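Local coordinates for DNA-dependent metalloprotease WSS1 homolog 2 (Schizosaccharomyces pombe, PDB 5JIG), which probably cleaves DNA-binding proteins through its zinc-dependent WLM protease domain, the part held in this chain, to repair DNA-protein cross-links, at residues I96-L99 with T100-V103; K35-S39 with H40-V44; R86-K89 with T90-T94; Y23-R26 with L27-D30; F111-L114 with F115-L118. All coordinates share one frame; numbering follows the deposited sequence. Where two conformers were deposited one is given.

Interaction 1. Residues I96-L99 with T100-V103. With NI (nickel (II) ion), chain B.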
# COMPACT_ATOMS: atom_id res chain seq x y z
N ILE A 96 1.00 3.81 -2.56
CA ILE A 96 0.72 4.31 -3.90
C ILE A 96 1.90 4.12 -4.82
O ILE A 96 1.72 3.75 -5.99
CB ILE A 96 0.20 5.77 -3.83
CG1 ILE A 96 -1.10 5.82 -3.03
CG2 ILE A 96 0.06 6.34 -5.21
CD1 ILE A 96 -1.67 7.19 -2.77
N HIS A 97 3.12 4.35 -4.32
CA HIS A 97 4.32 4.06 -5.08
C HIS A 97 4.32 2.59 -5.51
O HIS A 97 4.53 2.28 -6.71
CB HIS A 97 5.54 4.41 -4.21
CG HIS A 97 6.84 4.06 -4.84
ND1 HIS A 97 7.80 5.01 -5.12
CD2 HIS A 97 7.39 2.89 -5.23
CE1 HIS A 97 8.86 4.39 -5.63
NE2 HIS A 97 8.65 3.10 -5.73
N GLU A 98 4.11 1.67 -4.58
CA GLU A 98 4.12 0.27 -4.94
C GLU A 98 3.02 -0.08 -5.94
O GLU A 98 3.27 -0.85 -6.88
CB GLU A 98 4.07 -0.65 -3.74
CG GLU A 98 5.11 -0.40 -2.65
CD GLU A 98 6.47 -0.19 -3.05
OE1 GLU A 98 6.86 -0.62 -4.15
OE2 GLU A 98 7.20 0.42 -2.21
N LEU A 99 1.84 0.47 -5.79
CA LEU A 99 0.79 0.21 -6.77
C LEU A 99 1.17 0.70 -8.16
O LEU A 99 0.82 0.07 -9.16
CB LEU A 99 -0.51 0.86 -6.32
CG LEU A 99 -1.21 0.17 -5.14
CD1 LEU A 99 -2.31 1.06 -4.62
CD2 LEU A 99 -1.80 -1.19 -5.54
N THR A 100 1.89 1.83 -8.24
CA THR A 100 2.34 2.35 -9.52
C THR A 100 3.20 1.34 -10.25
O THR A 100 3.19 1.24 -11.48
CB THR A 100 3.08 3.69 -9.29
OG1 THR A 100 2.26 4.62 -8.62
CG2 THR A 100 3.43 4.34 -10.61
N HIS A 101 3.98 0.55 -9.51
CA HIS A 101 4.79 -0.52 -10.05
C HIS A 101 3.96 -1.69 -10.61
O HIS A 101 4.53 -2.58 -11.26
CB HIS A 101 5.77 -1.08 -9.03
CG HIS A 101 6.96 -0.19 -8.74
ND1 HIS A 101 7.84 0.23 -9.71
CD2 HIS A 101 7.48 0.20 -7.56
CE1 HIS A 101 8.82 0.89 -9.11
NE2 HIS A 101 8.66 0.88 -7.81
N ASN A 102 2.65 -1.70 -10.45
CA ASN A 102 1.82 -2.64 -11.21
C ASN A 102 1.95 -2.38 -12.70
O ASN A 102 1.74 -3.31 -13.49
CB ASN A 102 0.38 -2.56 -10.82
CG ASN A 102 0.08 -3.14 -9.44
OD1 ASN A 102 0.93 -3.78 -8.82
ND2 ASN A 102 -1.13 -2.95 -8.95
N VAL A 103 2.26 -1.13 -13.10
CA VAL A 103 2.31 -0.70 -14.49
C VAL A 103 3.72 -0.41 -14.89
O VAL A 103 4.14 -0.79 -16.00
CB VAL A 103 1.39 0.56 -14.69
CG1 VAL A 103 1.39 1.07 -16.13
CG2 VAL A 103 -0.02 0.25 -14.23
NI NI B . 9.94 1.61 -6.35
O HOH W 1 11.31 -0.00 -6.64
O HOH W 2 11.22 2.07 -4.65

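Interaction 2. Residues K35-S39 with H40-V44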
# COMPACT_ATOMS: atom_id res chain seq x y z
N LYS A 35 -10.38 3.99 -4.24
CA LYS A 35 -10.68 4.72 -5.46
C LYS A 35 -9.71 4.42 -6.56
O LYS A 35 -10.12 4.20 -7.68
CB LYS A 35 -10.71 6.24 -5.13
CG LYS A 35 -11.18 7.11 -6.24
CD LYS A 35 -12.65 7.19 -6.28
CE LYS A 35 -13.14 8.21 -7.30
NZ LYS A 35 -14.22 7.72 -8.14
N ILE A 36 -8.40 4.44 -6.25
CA ILE A 36 -7.45 4.18 -7.28
C ILE A 36 -7.41 2.71 -7.71
O ILE A 36 -7.16 2.42 -8.89
CB ILE A 36 -6.05 4.73 -6.97
CG1 ILE A 36 -5.43 4.11 -5.73
CG2 ILE A 36 -6.12 6.24 -6.91
CD1 ILE A 36 -3.98 4.50 -5.49
N MET A 37 -7.60 1.78 -6.78
CA MET A 37 -7.64 0.36 -7.18
C MET A 37 -8.84 0.09 -8.09
O MET A 37 -8.72 -0.67 -9.05
CB MET A 37 -7.55 -0.52 -5.99
CG MET A 37 -6.18 -0.32 -5.33
SD MET A 37 -5.89 -1.38 -3.86
CE MET A 37 -5.67 -2.99 -4.64
N ASP A 38 -9.97 0.74 -7.80
CA ASP A 38 -11.14 0.62 -8.68
C ASP A 38 -10.83 1.29 -10.02
O ASP A 38 -11.09 0.70 -11.08
CB ASP A 38 -12.35 1.25 -8.01
CG ASP A 38 -12.95 0.38 -6.96
OD1 ASP A 38 -13.65 0.92 -6.09
OD2 ASP A 38 -12.95 -0.88 -7.14
N SER A 39 -10.31 2.51 -10.01
CA SER A 39 -10.10 3.25 -11.28
C SER A 39 -9.13 2.55 -12.19
O SER A 39 -9.29 2.53 -13.41
CB SER A 39 -9.62 4.68 -10.98
OG SER A 39 -10.62 5.40 -10.28
N HIS A 40 -8.07 1.97 -11.60
CA HIS A 40 -7.04 1.32 -12.35
C HIS A 40 -7.20 -0.21 -12.44
O HIS A 40 -6.38 -0.88 -13.02
CB HIS A 40 -5.63 1.71 -11.88
CG HIS A 40 -4.68 1.96 -12.96
ND1 HIS A 40 -4.41 1.02 -13.91
CD2 HIS A 40 -3.95 3.04 -13.33
CE1 HIS A 40 -3.53 1.48 -14.79
NE2 HIS A 40 -3.22 2.73 -14.46
N ARG A 41 -8.30 -0.72 -11.91
CA ARG A 41 -8.66 -2.15 -11.99
C ARG A 41 -7.54 -3.06 -11.48
O ARG A 41 -7.10 -3.96 -12.16
CB ARG A 41 -9.16 -2.50 -13.37
CG ARG A 41 -10.42 -1.80 -13.73
CD ARG A 41 -10.95 -2.05 -15.12
NE ARG A 41 -11.06 -3.44 -15.45
CZ ARG A 41 -10.28 -4.13 -16.29
NH1 ARG A 41 -10.56 -5.41 -16.51
NH2 ARG A 41 -9.22 -3.57 -16.90
N TRP A 42 -7.11 -2.82 -10.24
CA TRP A 42 -6.06 -3.61 -9.60
C TRP A 42 -6.61 -4.47 -8.52
O TRP A 42 -7.26 -4.00 -7.58
CB TRP A 42 -5.02 -2.67 -9.01
CG TRP A 42 -4.18 -1.98 -10.00
CD1 TRP A 42 -3.82 -2.43 -11.22
CD2 TRP A 42 -3.61 -0.69 -9.88
NE1 TRP A 42 -3.02 -1.50 -11.87
CE2 TRP A 42 -2.88 -0.43 -11.04
CE3 TRP A 42 -3.65 0.30 -8.88
CZ2 TRP A 42 -2.19 0.79 -11.25
CZ3 TRP A 42 -2.99 1.49 -9.11
CH2 TRP A 42 -2.23 1.68 -10.23
N THR A 43 -6.32 -5.79 -8.64
CA THR A 43 -6.50 -6.76 -7.59
C THR A 43 -5.15 -7.25 -7.16
O THR A 43 -4.34 -7.67 -8.00
CB THR A 43 -7.34 -7.95 -8.05
OG1 THR A 43 -8.63 -7.51 -8.51
CG2 THR A 43 -7.42 -8.99 -6.98
N VAL A 44 -4.83 -7.13 -5.89
CA VAL A 44 -3.51 -7.54 -5.35
C VAL A 44 -3.78 -8.70 -4.39
O VAL A 44 -4.43 -8.54 -3.35
CB VAL A 44 -2.82 -6.36 -4.66
CG1 VAL A 44 -1.56 -6.82 -3.95
CG2 VAL A 44 -2.51 -5.28 -5.68

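Interaction 3. Residues R86-K89 with T90-T94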
# COMPACT_ATOMS: atom_id res chain seq x y z
N ARG A 86 5.52 3.71 11.71
CA ARG A 86 5.60 4.87 10.76
C ARG A 86 4.26 5.62 10.57
O ARG A 86 3.21 5.03 10.70
CB ARG A 86 6.09 4.33 9.41
CG ARG A 86 7.50 3.85 9.45
CD ARG A 86 7.96 3.15 8.18
NE ARG A 86 9.28 2.63 8.51
CZ ARG A 86 10.38 3.38 8.52
NH1 ARG A 86 10.33 4.63 8.04
NH2 ARG A 86 11.51 2.84 8.93
N ASP A 87 4.36 6.90 10.27
CA ASP A 87 3.16 7.71 10.13
C ASP A 87 2.34 7.28 8.91
O ASP A 87 2.89 6.90 7.85
CB ASP A 87 3.47 9.17 10.08
CG ASP A 87 4.27 9.53 8.97
OD1 ASP A 87 3.72 10.09 8.00
OD2 ASP A 87 5.47 9.25 9.00
N TYR A 88 1.03 7.37 9.06
CA TYR A 88 0.12 6.91 8.05
C TYR A 88 0.32 7.59 6.71
O TYR A 88 0.27 6.92 5.65
CB TYR A 88 -1.33 7.04 8.52
CG TYR A 88 -2.31 6.40 7.59
CD1 TYR A 88 -2.47 5.04 7.57
CD2 TYR A 88 -3.04 7.15 6.69
CE1 TYR A 88 -3.34 4.42 6.69
CE2 TYR A 88 -3.94 6.56 5.81
CZ TYR A 88 -4.07 5.17 5.81
OH TYR A 88 -4.92 4.52 4.97
N LYS A 89 0.46 8.91 6.71
CA LYS A 89 0.58 9.59 5.45
C LYS A 89 1.75 9.04 4.65
O LYS A 89 1.66 8.88 3.41
CB LYS A 89 0.73 11.09 5.68
CG LYS A 89 0.90 11.98 4.54
CD LYS A 89 0.74 13.43 4.89
CE LYS A 89 -0.14 13.66 6.08
NZ LYS A 89 -1.53 13.23 5.87
N THR A 90 2.88 8.82 5.31
CA THR A 90 4.04 8.33 4.64
C THR A 90 3.84 6.92 4.09
O THR A 90 4.21 6.63 2.95
CB THR A 90 5.26 8.42 5.59
OG1 THR A 90 5.38 9.81 6.04
CG2 THR A 90 6.54 7.98 4.97
N VAL A 91 3.27 6.05 4.91
CA VAL A 91 3.03 4.67 4.45
C VAL A 91 2.01 4.60 3.34
O VAL A 91 2.20 3.85 2.37
CB VAL A 91 2.68 3.77 5.65
CG1 VAL A 91 2.27 2.37 5.17
CG2 VAL A 91 3.86 3.69 6.61
N LYS A 92 0.94 5.39 3.43
CA LYS A 92 -0.02 5.44 2.33
C LYS A 92 0.65 5.84 1.02
O LYS A 92 0.36 5.27 -0.03
CB LYS A 92 -1.19 6.36 2.69
CG LYS A 92 -2.19 6.55 1.56
CD LYS A 92 -3.39 7.35 1.96
CE LYS A 92 -4.26 7.71 0.80
NZ LYS A 92 -5.54 8.30 1.17
N SER A 93 1.52 6.83 1.07
CA SER A 93 2.21 7.25 -0.13
C SER A 93 3.16 6.18 -0.65
O SER A 93 3.26 5.98 -1.86
CB SER A 93 2.97 8.55 0.13
OG SER A 93 3.59 9.01 -1.06
N THR A 94 3.84 5.46 0.23
CA THR A 94 4.62 4.30 -0.18
C THR A 94 3.74 3.24 -0.85
O THR A 94 4.11 2.68 -1.87
CB THR A 94 5.42 3.72 0.98
OG1 THR A 94 6.35 4.70 1.43
CG2 THR A 94 6.12 2.43 0.62

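Interaction 4. Residues Y23-R26 with L27-D30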
# COMPACT_ATOMS: atom_id res chain seq x y z
N TYR A 23 -3.33 -1.64 11.00
CA TYR A 23 -2.72 -0.71 10.07
C TYR A 23 -2.98 -1.18 8.62
O TYR A 23 -3.40 -0.39 7.76
CB TYR A 23 -1.22 -0.62 10.37
CG TYR A 23 -0.50 0.64 9.95
CD1 TYR A 23 0.49 1.17 10.75
CD2 TYR A 23 -0.74 1.28 8.76
CE1 TYR A 23 1.19 2.30 10.38
CE2 TYR A 23 -0.05 2.41 8.37
CZ TYR A 23 0.90 2.94 9.20
OH TYR A 23 1.54 4.08 8.79
N LEU A 24 -2.72 -2.45 8.33
CA LEU A 24 -3.00 -2.97 7.00
C LEU A 24 -4.50 -2.88 6.66
O LEU A 24 -4.83 -2.59 5.51
CB LEU A 24 -2.51 -4.41 6.83
CG LEU A 24 -0.97 -4.59 6.90
CD1 LEU A 24 -0.65 -6.04 6.57
CD2 LEU A 24 -0.24 -3.67 5.94
N GLU A 25 -5.36 -3.17 7.62
CA GLU A 25 -6.80 -3.08 7.36
C GLU A 25 -7.18 -1.64 7.00
O GLU A 25 -7.98 -1.42 6.10
CB GLU A 25 -7.59 -3.54 8.56
CG GLU A 25 -7.49 -5.02 8.84
CD GLU A 25 -8.07 -5.39 10.23
OE1 GLU A 25 -8.29 -6.58 10.43
OE2 GLU A 25 -8.25 -4.54 11.06
N ARG A 26 -6.58 -0.69 7.69
CA ARG A 26 -6.85 0.72 7.42
C ARG A 26 -6.43 1.07 6.00
O ARG A 26 -7.18 1.78 5.28
CB ARG A 26 -6.15 1.63 8.43
CG ARG A 26 -6.36 3.11 8.18
CD ARG A 26 -5.63 3.93 9.16
NE ARG A 26 -5.80 5.31 8.96
CZ ARG A 26 -5.13 6.26 9.70
NH1 ARG A 26 -5.22 7.49 9.43
NH2 ARG A 26 -4.25 5.90 10.60
N LEU A 27 -5.27 0.63 5.57
CA LEU A 27 -4.81 0.88 4.20
C LEU A 27 -5.73 0.24 3.17
O LEU A 27 -6.08 0.86 2.16
CB LEU A 27 -3.38 0.38 4.03
CG LEU A 27 -2.33 1.19 4.78
CD1 LEU A 27 -1.06 0.39 4.99
CD2 LEU A 27 -1.99 2.51 4.08
N ARG A 28 -6.11 -1.02 3.40
CA ARG A 28 -6.99 -1.69 2.47
C ARG A 28 -8.31 -0.94 2.32
O ARG A 28 -8.87 -0.86 1.23
CB ARG A 28 -7.22 -3.12 2.95
CG ARG A 28 -8.19 -3.92 2.08
CD ARG A 28 -8.57 -5.22 2.73
NE ARG A 28 -9.35 -4.88 3.96
CZ ARG A 28 -9.53 -5.67 5.00
NH1 ARG A 28 -10.15 -5.15 6.07
NH2 ARG A 28 -9.16 -6.96 5.00
N ASP A 29 -8.82 -0.45 3.44
CA ASP A 29 -10.13 0.14 3.52
C ASP A 29 -10.13 1.66 3.24
O ASP A 29 -11.19 2.29 3.20
CB ASP A 29 -10.77 -0.21 4.82
CG ASP A 29 -10.96 -1.77 4.98
OD1 ASP A 29 -10.95 -2.46 3.92
OD2 ASP A 29 -11.08 -2.19 6.12
N ASP A 30 -8.96 2.22 3.06
CA ASP A 30 -8.79 3.66 2.82
C ASP A 30 -9.55 4.02 1.58
O ASP A 30 -9.39 3.42 0.52
CB ASP A 30 -7.29 3.94 2.67
CG ASP A 30 -6.97 5.40 2.46
OD1 ASP A 30 -7.21 5.89 1.35
OD2 ASP A 30 -6.44 6.04 3.41

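Interaction 5. Residues F111-L114 with F115-L118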
# COMPACT_ATOMS: atom_id res chain seq x y z
N PHE A 111 6.31 6.51 -14.71
CA PHE A 111 6.06 6.12 -13.30
C PHE A 111 5.61 7.30 -12.51
O PHE A 111 4.58 7.28 -11.86
CB PHE A 111 7.32 5.46 -12.73
CG PHE A 111 7.18 5.07 -11.25
CD1 PHE A 111 6.87 3.78 -10.86
CD2 PHE A 111 7.34 6.03 -10.23
CE1 PHE A 111 6.64 3.48 -9.51
CE2 PHE A 111 7.11 5.73 -8.89
CZ PHE A 111 6.76 4.46 -8.56
N TRP A 112 6.42 8.41 -12.53
CA TRP A 112 6.09 9.51 -11.65
C TRP A 112 4.84 10.26 -12.10
O TRP A 112 4.10 10.78 -11.25
CB TRP A 112 7.30 10.42 -11.46
CG TRP A 112 8.38 9.78 -10.67
CD1 TRP A 112 9.63 9.43 -11.11
CD2 TRP A 112 8.32 9.37 -9.30
NE1 TRP A 112 10.33 8.82 -10.12
CE2 TRP A 112 9.57 8.79 -8.99
CE3 TRP A 112 7.35 9.47 -8.28
CZ2 TRP A 112 9.85 8.30 -7.72
CZ3 TRP A 112 7.65 8.97 -7.03
CH2 TRP A 112 8.86 8.40 -6.76
N GLU A 113 4.54 10.30 -13.41
CA GLU A 113 3.31 10.88 -13.85
C GLU A 113 2.09 10.13 -13.25
O GLU A 113 1.17 10.74 -12.70
CB GLU A 113 3.27 10.88 -15.39
CG GLU A 113 2.00 11.40 -15.98
CD GLU A 113 1.95 11.27 -17.50
OE1 GLU A 113 1.74 12.24 -18.15
OE2 GLU A 113 2.26 10.19 -18.06
N LEU A 114 2.10 8.81 -13.38
CA LEU A 114 1.02 8.03 -12.83
C LEU A 114 0.99 8.14 -11.30
O LEU A 114 -0.07 8.31 -10.74
CB LEU A 114 1.15 6.57 -13.25
CG LEU A 114 -0.05 5.70 -12.78
CD1 LEU A 114 -1.38 6.17 -13.22
CD2 LEU A 114 0.20 4.24 -13.17
N PHE A 115 2.15 8.11 -10.64
CA PHE A 115 2.18 8.28 -9.20
C PHE A 115 1.51 9.57 -8.78
O PHE A 115 0.74 9.61 -7.83
CB PHE A 115 3.63 8.24 -8.72
CG PHE A 115 3.76 8.53 -7.25
CD1 PHE A 115 3.58 7.55 -6.30
CD2 PHE A 115 4.08 9.81 -6.79
CE1 PHE A 115 3.69 7.82 -4.95
CE2 PHE A 115 4.20 10.07 -5.44
CZ PHE A 115 4.02 9.07 -4.52
N ARG A 116 1.81 10.69 -9.48
CA ARG A 116 1.18 11.95 -9.11
C ARG A 116 -0.35 11.92 -9.32
O ARG A 116 -1.12 12.45 -8.52
CB ARG A 116 1.78 13.11 -9.91
CG ARG A 116 3.19 13.53 -9.48
CD ARG A 116 3.60 14.83 -10.14
NE ARG A 116 3.62 14.74 -11.59
CZ ARG A 116 4.63 14.31 -12.31
NH1 ARG A 116 4.45 14.12 -13.62
NH2 ARG A 116 5.78 14.03 -11.79
N GLN A 117 -0.76 11.28 -10.42
CA GLN A 117 -2.21 11.21 -10.70
C GLN A 117 -2.93 10.36 -9.65
O GLN A 117 -4.03 10.71 -9.21
CB GLN A 117 -2.38 10.60 -12.08
CG GLN A 117 -1.95 11.58 -13.16
CD GLN A 117 -1.76 10.92 -14.50
OE1 GLN A 117 -1.42 9.79 -14.65
NE2 GLN A 117 -1.70 11.72 -15.48
N LEU A 118 -2.32 9.25 -9.29
CA LEU A 118 -2.91 8.38 -8.25
C LEU A 118 -2.93 9.06 -6.89
O LEU A 118 -3.89 8.96 -6.14
CB LEU A 118 -2.14 7.07 -8.16
CG LEU A 118 -2.11 6.19 -9.40
CD1 LEU A 118 -1.13 5.03 -9.15
CD2 LEU A 118 -3.43 5.62 -9.76
O HOH W 3 1.05 13.53 -13.24
O HOH W 4 -0.66 8.58 -17.01

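Interaction 1. Residues I96-L99 with T100-V103
The carbonyl oxygen of I96 is held twice by T100: OG1 donates to I96 O at 2.8 Å and the backbone N of T100 reaches I96 O at 3.0 Å, the two coming from opposite faces of the carbonyl plane. A first torsion of -57° sets OG1 beside its own backbone N and turns it back along the helix, while CG2 goes the other way, toward F111 of helix 109-122. A valine in place of T100 would keep the branched shape but is likely to leave I96 O with the amide as its one donor in this turn. One turn of helix also separates H97 and H101. Their NE2 atoms lie 3.0 Å apart yet do not bond to each other, since both are ligands of the nickel ion: H97 NE2 and H101 NE2 each sit 2.1 Å from it, with the ring planes 69° apart. Two waters and H107 also bind the metal. H101 is fixed on its far side as well, ND1 donating to H104 O. E98 runs alongside H101, and its OE1 lies in the plane of that ring, at the edge, 3.6 Å from H101 CD2. Where the helix gives out, N102 N bonds to L99 O at 2.9 Å from above the carbonyl plane, and N102 OD1 accepts from N66. Two metal-binding histidines on one helical stretch, with a glutamate after the first, make the HExxH motif of zinc peptidases, and H107, ten residues after H97, completes the protein's set of metal ligands. Nickel occupies the site here, and E98 is the predicted catalytic residue.

Interaction 2. Residues K35-S39 with H40-V44
M37 runs out straight through chi2 and then bends at chi3 (72°), a turn that swings CE across the chain leaving the helix: it comes 3.5 Å from W42 O and 4.0 Å from V44 CG2, crossing the valine at about a right angle. The second decisive torsion is in the backbone, the positive phi of R41 (54°), which reverses the chain just after the last helical turn and brings W42 back over it. W42 N can then donate to M37 O at 2.9 Å, nearly straight at 165° and in the carbonyl plane. R41 N adds a weak bond to D38 O at 3.2 Å. Before the reversal the ordinary helical pattern still holds, H40 N meeting I36 O at 2.9 Å. H40 CB sits over the centre of one face of the W42 indole, 3.4 Å above its plane, and W42 CE3 is 4.4 Å from M37 CG. Beyond these segments W42 also touches L99, N102 and L118, so the turn drives the ring in among helices 88-100 and 109-122. V44, meanwhile, bonds through its backbone to T5 and N7, starting strand 44-50 beside strand 6-10, and M37 and V44 both pack on F6. The arrangement is a Schellman motif, the C-terminal cap of helix 31-40, from which the chain passes directly into the sheet.

Interaction 3. Residues R86-K89 with T90-T94
K92 can be followed outward from its backbone along Y88. K92 CB lies over one face of the tyrosine ring, and 3.3 Å from Y88 O. With every side-chain torsion close to 180°, CG carries the chain on past the ring, and K92 CD meets Y88 CE2 at 4.0 Å. From there CE leads NZ clear of the ring to partners beyond these residues, a salt bridge to D30 and a hydrogen bond to A122 O. Since Y88 OH also bonds to D30, one carboxylate ties down the ends of both side chains. Below them the helix is in regular order, K92 N reaching Y88 O at 2.8 Å. Its beginning is marked by D87, whose CG stands between backbone N and carbonyl carbon (chi1 62°), the crowded position. That choice folds OD1 back to T90, where it takes two bonds: OG1 of T90 donates to D87 OD1 at 2.6 Å on the syn side of the carboxylate, and T90 N reaches D87 OD1 at 3.1 Å from well above its plane. A negative group placed here would probably interact favourably with the helix dipole. Just before the cap, R86 CB packs on V91 CG2 at 3.6 Å, while V91 N bonds to D87 O. This is an N-cap, with the aspartate side chain closing the first turn of helix 88-100, the helix that leads to the metal ligands H97 and, at its end, H101.

Interaction 4. Residues Y23-R26 with L27-D30
L27, with L24, forms the buried side of this helix turn. L27 CD1 comes 3.9 Å from Y23 CD2, slanting past the tyrosine ring, and 4.2 Å from L24 CD2, while L27 CG settles 3.5 Å from Y23 O. A first torsion of -70° lays the leucine back along the helix toward these residues. Backbone bonds from L27 N to Y23 O and from R28 N to L24 O run beneath. On the outer side the packing gives way to charge. R28 grips D29 side-on, NE donating to D29 OD1 at 2.9 Å from above the carboxylate plane, and NH1 to D29 OD2 at 3.1 Å, almost straight at 178°. The same guanidinium lies over E25, with E25 CA under one face and R28 NH1 3.8 Å from E25 CG. Despite that closeness the carboxylate of E25 goes its own way, E25 OE1 staying 5.0 Å from R28 NH1. D29 OD2 also faces E25 O, acceptor against acceptor, and the arginine's charge may ease that pairing. With a leucine at R28, both carboxylate oxygens of D29 would probably lose these donors, its charge left without a mate beside the E25 carbonyl. In the fold, Y23 OH bonds to R86 O and D30 caps the next helix, so helix 17-29 packs on V91 of helix 88-100 through Y23 and L27, touches L9 of strand 6-10 through L24, E25 and R28, and hands over to helix 31-40 at D30.

Interaction 5. Residues F111-L114 with F115-L118
Helix 109-122 follows the last metal-binding histidine of this HExxH protease and backs the site: the ring of F111 meets H97, H101 and H107. Within the helix the aromatic side chains pack on one another. W112 turns the edge of its six-membered ring to the face of F115 in a T-shaped pair, planes at 82° and centroids 5.2 Å apart, with W112 CE3 3.6 Å from F115 CD2. F111 comes from the other direction, its CD2 over the centre of one face of the W112 indole, and so ties the metal-side ring to the pair. F115 then reaches S93 on helix 88-100. Further round, L114 CG lies 3.8 Å from L118 CD1, a contact carried on to I36 and W42 by the second leucine. The outward side is polar. E113 and Q117 run alongside each other with carboxylate and amide planes only 9° apart, Q117 NE2 3.7 Å from E113 CG. R116 bends at chi3 (-61°), which folds its guanidinium back over the turn: W112 O lies beneath the centre of one face, and NH1 comes 3.4 Å from E113 CA. The backbone underneath bonds regularly, F115 N to F111 O at 2.8 Å being typical. One water joins the E113 carbonyl to the arginine, donating to E113 O at 2.8 Å and accepting a weak bond from R116 NE at 3.3 Å.

In the fold
Interaction 1 holds the metal; interactions 2 and 5 touch it directly. Interaction 5 lies closest, centres 9 Å apart, with H101 CE1 3.4 Å from F111 CE1. Interaction 2 comes in from another direction, N102 ND2 standing 3.4 Å from W42 CG, and it also meets interaction 5 where W42 CH2 lies 3.7 Å from L118 CD1. Interaction 3 starts the same helix that interaction 1 ends, about 14 Å away between centres. It is joined to interaction 4 by two probable hydrogen bonds of 2.7 Å, Y88 OH to D30 OD2 and Y23 OH to R86 O. Interaction 4 is remote from the metal site, its centre about 17 Å from that of interaction 1.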